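PDB 6QRO: glutamine cyclotransferase from Tannerella forsythia, which probably converts N-terminal glutamine of peptides into pyroglutamate, as a zinc-dependent glutaminyl cyclase with the fold of the M28 metallopeptidases. Local coordinates for residues 111-116 with 165-170; 116-121 with 286-291. All blocks are in the same frame, centred on the assembly; numbering follows the deposited sequence.

How the contacts relate
Both contacts lie among the loops at one end of the central mixed sheet, their centres about 12 Å apart on the same side of the chain's centre. Residues 111-116 and 165-170 follow neighbouring parallel strands, 103-109 and 157-163, whereas 286-291 follows 269-273, one of the two edge strands. In sequence the segments alternate: the first halves of contacts 1 and 2 run on from each other, sharing Ala116, and their partners come later. The two meet at the zinc ion, where Asp167 OD1 of contact 1 lies 3.3 Å from His288 NE2 of contact 2. One loop, 111-121, thus touches the segments supplying two of the three protein ligands, and Asp134 provides the third.

Contact 1 of 2, residues 111-116 with 165-170. With ZN (zinc ion), chain E.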
# COMPACT_ATOMS: atom_id res chain seq x y z
N ASP A 111 -0.82 -7.18 4.27
CA ASP A 111 -0.82 -7.87 5.56
C ASP A 111 -1.22 -6.92 6.69
O ASP A 111 -1.11 -5.69 6.59
CB ASP A 111 0.56 -8.46 5.87
CG ASP A 111 1.65 -7.41 5.94
OD1 ASP A 111 1.81 -6.63 4.98
OD2 ASP A 111 2.35 -7.35 6.98
N SER A 112 -1.66 -7.51 7.80
CA SER A 112 -1.94 -6.78 9.03
C SER A 112 -0.90 -7.11 10.09
O SER A 112 -0.47 -8.27 10.21
CB SER A 112 -3.33 -7.07 9.56
OG SER A 112 -4.26 -6.76 8.56
N ARG A 113 -0.52 -6.09 10.85
CA ARG A 113 0.51 -6.24 11.88
C ARG A 113 0.08 -7.23 12.95
O ARG A 113 -1.07 -7.19 13.42
CB ARG A 113 0.79 -4.89 12.52
CG ARG A 113 1.79 -4.96 13.65
CD ARG A 113 2.52 -3.67 13.72
NE ARG A 113 3.53 -3.59 14.76
CZ ARG A 113 4.69 -4.25 14.72
NH1 ARG A 113 4.94 -5.09 13.72
NH2 ARG A 113 5.57 -4.10 15.70
N PRO A 114 0.97 -8.13 13.37
CA PRO A 114 0.63 -9.06 14.45
C PRO A 114 0.58 -8.42 15.84
O PRO A 114 0.20 -9.11 16.79
CB PRO A 114 1.74 -10.11 14.36
CG PRO A 114 2.91 -9.36 13.79
CD PRO A 114 2.31 -8.42 12.80
N TYR A 115 0.96 -7.15 15.99
CA TYR A 115 1.03 -6.53 17.31
C TYR A 115 0.31 -5.19 17.34
O TYR A 115 0.62 -4.29 16.55
CB TYR A 115 2.49 -6.33 17.75
CG TYR A 115 3.35 -7.53 17.49
CD1 TYR A 115 3.03 -8.76 18.04
CD2 TYR A 115 4.49 -7.44 16.69
CE1 TYR A 115 3.81 -9.89 17.81
CE2 TYR A 115 5.28 -8.57 16.44
CZ TYR A 115 4.94 -9.79 17.01
OH TYR A 115 5.70 -10.93 16.78
N ALA A 116 -0.60 -5.02 18.28
CA ALA A 116 -1.13 -3.69 18.55
C ALA A 116 -0.19 -2.98 19.53
O ALA A 116 -0.56 -2.48 20.59
CB ALA A 116 -2.55 -3.79 19.09
N ALA A 165 3.78 -9.14 4.34
CA ALA A 165 4.76 -9.17 5.43
C ALA A 165 5.53 -7.85 5.53
O ALA A 165 6.73 -7.83 5.85
CB ALA A 165 5.72 -10.36 5.28
N GLU A 166 4.84 -6.74 5.24
CA GLU A 166 5.41 -5.41 5.38
C GLU A 166 5.41 -4.94 6.83
O GLU A 166 6.31 -4.19 7.22
CB GLU A 166 4.61 -4.43 4.53
CG GLU A 166 4.97 -2.96 4.62
CD GLU A 166 4.12 -2.20 5.67
OE1 GLU A 166 3.31 -2.85 6.36
OE2 GLU A 166 4.23 -0.95 5.79
N ASP A 167 4.41 -5.35 7.61
CA ASP A 167 4.07 -4.74 8.89
C ASP A 167 4.35 -5.67 10.07
O ASP A 167 3.68 -5.57 11.11
CB ASP A 167 2.60 -4.31 8.90
CG ASP A 167 2.42 -2.91 9.43
OD1 ASP A 167 3.43 -2.23 9.65
OD2 ASP A 167 1.29 -2.47 9.58
N TYR A 168 5.34 -6.54 9.94
CA TYR A 168 5.72 -7.52 10.96
C TYR A 168 7.04 -7.13 11.61
O TYR A 168 7.79 -7.98 12.07
CB TYR A 168 5.86 -8.91 10.33
CG TYR A 168 5.48 -10.13 11.15
CD1 TYR A 168 6.28 -10.57 12.22
CD2 TYR A 168 4.40 -10.93 10.78
CE1 TYR A 168 5.97 -11.71 12.94
CE2 TYR A 168 4.09 -12.09 11.49
CZ TYR A 168 4.88 -12.48 12.56
OH TYR A 168 4.57 -13.64 13.28
N GLY A 169 7.35 -5.84 11.64
CA GLY A 169 8.65 -5.43 12.11
C GLY A 169 8.74 -5.51 13.60
O GLY A 169 7.75 -5.73 14.30
N THR A 170 9.96 -5.31 14.09
CA THR A 170 10.25 -5.41 15.51
C THR A 170 9.28 -4.55 16.30
O THR A 170 9.20 -3.34 16.06
CB THR A 170 11.69 -4.97 15.78
OG1 THR A 170 12.59 -5.75 15.00
CG2 THR A 170 12.04 -5.18 17.24
ZN ZN E . 1.85 -0.57 9.98
O HOH W 1 2.64 0.99 9.82
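Beside the zinc site of this M28-family fold, two loops that leave adjacent parallel strands meet; one carries the metal ligand Asp167, and Asp111 and Arg113 of the other hold its backbone. The carboxylate of Asp111 receives two successive peptide N-H groups. Asp167 N donates to OD2 of Asp111 at 2.9 Å, on the syn lone pair, and Glu166 N donates to OD1 of Asp111 at 3.0 Å, from above the carboxylate plane. With CG of Asp111 between its own N and carbonyl carbon (chi1 60°), the carboxylate faces the N-H groups of Glu166 and Asp167; OD1 also bonds His109.

Arg113 grips the carbonyl side of the same segment. Its chain is extended from CG to NE, with CG anti to the backbone N (chi1 177°), and the guanidinium meets the carbonyl oxygens edge-on. Arg113 NH1 donates to Asp167 O at 2.9 Å and also to Gly169 O, which Arg113 NH2 reaches at 3.1 Å; both nitrogens approach the Gly169 oxygen from the same face of its plane. NH2 has a salt bridge to Asp117 as well, and CD2 of Tyr115 lies over one guanidinium face.

Next in sequence, Pro114 sets CG over the face of the Tyr168 ring, 3.6 Å from the centroid and only 6° off the normal, a CH-pi contact.

Asp167 itself chelates zinc with both oxygens, OD2 at 2.0 Å and OD1 at 2.3 Å; Asp134, His288 and a water complete the coordination. Bonds to the N and O of Asp167 thus fix the backbone from which this ligand projects, and the two N-H groups probably stabilise the negative charge of the Asp111 carboxylate.

Contact 2 of 2, residues 116-121 with 286-291; sequences ADHDTD and YWHTQN. With ZN (zinc ion), chain E.
Ala116 meets the 286-291 loop through its methyl group, with CB of Ala116 3.6 Å from CG of Gln290, and it starts a type I turn that ends at Asp119. Next comes Asp117, whose side chain lies side by side with that of His288 and points the same way. Its OD1 touches CB of His288, and its OD2, which also pairs with Arg113, accepts from water 2. That water in turn accepts from His288 ND1 at 2.8 Å, in the plane of the imidazole, and hydrogen-bonds His118 NE2.

His118 is tied by its backbone, His118 N donating to His288 O at 3.0 Å, while His118 NE2 packs 3.3 Å from CZ3 of Trp287. CG of His118 lies anti to its carbonyl carbon (chi1 -69°), turning the imidazole across the indole; the planes stand at 50°, and CE3 of Trp287 lies over one face of the His118 ring.

At Asp119 the carboxylate bridges the loops. Asp119 OD1 accepts from Gln290 N at 2.8 Å, almost straight at 178°, whereas OD2 closes an Asx turn with Asp121 N and also bonds Asn124. Across from it Thr289 OG1 accepts from Asn291 N in an ST turn, after the type II turn from Tyr286.

His288 NE2 binds zinc at 2.3 Å, and CE2 of Trp287 covers one face of its ring. Here the other nitrogen of this ligand is linked through water to Asp117, and His118, Trp287 and His288 form an aromatic cluster. The site they border holds one zinc by two carboxylates, a histidine and water, as in type II glutaminyl cyclases.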
# COMPACT_ATOMS: atom_id res chain seq x y z
N ALA A 116 -0.60 -5.02 18.28
CA ALA A 116 -1.13 -3.69 18.55
C ALA A 116 -0.19 -2.98 19.53
O ALA A 116 -0.56 -2.48 20.59
CB ALA A 116 -2.55 -3.79 19.09
N ASP A 117 1.07 -2.90 19.11
CA ASP A 117 2.13 -2.64 20.07
C ASP A 117 2.18 -1.19 20.52
O ASP A 117 2.95 -0.88 21.43
CB ASP A 117 3.48 -3.11 19.50
CG ASP A 117 3.79 -2.55 18.12
OD1 ASP A 117 2.84 -2.34 17.33
OD2 ASP A 117 4.99 -2.37 17.80
N HIS A 118 1.37 -0.31 19.92
CA HIS A 118 1.15 1.06 20.38
C HIS A 118 -0.18 1.24 21.08
O HIS A 118 -0.56 2.38 21.38
CB HIS A 118 1.23 2.05 19.22
CG HIS A 118 2.60 2.20 18.64
ND1 HIS A 118 3.40 3.29 18.91
CD2 HIS A 118 3.30 1.42 17.79
CE1 HIS A 118 4.54 3.17 18.26
NE2 HIS A 118 4.51 2.04 17.57
N ASP A 119 -0.90 0.15 21.37
CA ASP A 119 -2.21 0.29 22.00
C ASP A 119 -2.08 0.95 23.37
O ASP A 119 -1.05 0.81 24.05
CB ASP A 119 -2.87 -1.09 22.13
CG ASP A 119 -4.39 -1.00 22.16
OD1 ASP A 119 -4.99 -0.81 21.07
OD2 ASP A 119 -4.98 -1.11 23.27
N THR A 120 -3.11 1.70 23.77
CA THR A 120 -3.10 2.28 25.11
C THR A 120 -3.23 1.20 26.17
O THR A 120 -2.80 1.40 27.30
CB THR A 120 -4.23 3.31 25.30
OG1 THR A 120 -5.50 2.66 25.29
CG2 THR A 120 -4.20 4.37 24.21
N ASP A 121 -3.81 0.06 25.79
CA ASP A 121 -3.95 -1.09 26.67
C ASP A 121 -2.78 -2.02 26.39
O ASP A 121 -2.66 -2.56 25.28
CB ASP A 121 -5.28 -1.79 26.39
CG ASP A 121 -5.71 -2.72 27.49
OD1 ASP A 121 -4.86 -3.16 28.29
OD2 ASP A 121 -6.92 -3.02 27.56
N TYR A 286 -4.53 6.03 15.72
CA TYR A 286 -4.92 4.63 15.69
C TYR A 286 -3.80 3.70 15.25
O TYR A 286 -3.96 2.48 15.33
CB TYR A 286 -6.12 4.45 14.75
CG TYR A 286 -5.77 4.93 13.35
CD1 TYR A 286 -4.91 4.19 12.53
CD2 TYR A 286 -6.23 6.15 12.89
CE1 TYR A 286 -4.55 4.65 11.28
CE2 TYR A 286 -5.88 6.61 11.65
CZ TYR A 286 -5.03 5.86 10.85
OH TYR A 286 -4.67 6.31 9.59
N TRP A 287 -2.69 4.26 14.74
CA TRP A 287 -1.63 3.47 14.12
C TRP A 287 -1.07 2.45 15.11
O TRP A 287 -0.66 2.82 16.22
CB TRP A 287 -0.50 4.37 13.65
CG TRP A 287 0.59 3.68 12.88
CD1 TRP A 287 0.51 3.12 11.65
CD2 TRP A 287 1.95 3.47 13.32
NE1 TRP A 287 1.73 2.60 11.27
CE2 TRP A 287 2.62 2.78 12.29
CE3 TRP A 287 2.66 3.79 14.49
CZ2 TRP A 287 3.97 2.43 12.38
CZ3 TRP A 287 4.00 3.43 14.57
CH2 TRP A 287 4.64 2.75 13.53
N HIS A 288 -1.07 1.19 14.69
CA HIS A 288 -0.61 0.05 15.48
C HIS A 288 -1.33 -0.03 16.82
O HIS A 288 -0.77 -0.44 17.84
CB HIS A 288 0.90 0.08 15.63
CG HIS A 288 1.62 -0.18 14.35
ND1 HIS A 288 2.98 -0.40 14.28
CD2 HIS A 288 1.16 -0.30 13.08
CE1 HIS A 288 3.34 -0.61 13.03
NE2 HIS A 288 2.25 -0.54 12.28
N THR A 289 -2.59 0.39 16.82
CA THR A 289 -3.52 0.15 17.91
C THR A 289 -4.68 -0.69 17.38
O THR A 289 -4.79 -0.95 16.18
CB THR A 289 -4.08 1.47 18.48
OG1 THR A 289 -5.03 2.01 17.57
CG2 THR A 289 -2.97 2.47 18.74
N GLN A 290 -5.52 -1.13 18.30
CA GLN A 290 -6.74 -1.80 17.89
C GLN A 290 -7.87 -0.82 17.55
O GLN A 290 -9.02 -1.24 17.36
CB GLN A 290 -7.12 -2.85 18.94
CG GLN A 290 -6.10 -3.98 18.82
CD GLN A 290 -6.51 -5.27 19.46
OE1 GLN A 290 -7.31 -5.30 20.38
NE2 GLN A 290 -5.94 -6.38 18.97
N ASN A 291 -7.55 0.47 17.51
CA ASN A 291 -8.40 1.53 17.01
C ASN A 291 -8.31 1.69 15.49
O ASN A 291 -9.01 2.54 14.92
CB ASN A 291 -8.01 2.85 17.68
CG ASN A 291 -8.26 2.84 19.17
OD1 ASN A 291 -9.09 2.08 19.65
ND2 ASN A 291 -7.51 3.63 19.90
ZN ZN E . 1.85 -0.57 9.98
O HOH W 2 5.27 -0.12 15.95
O HOH W 1 2.64 0.99 9.82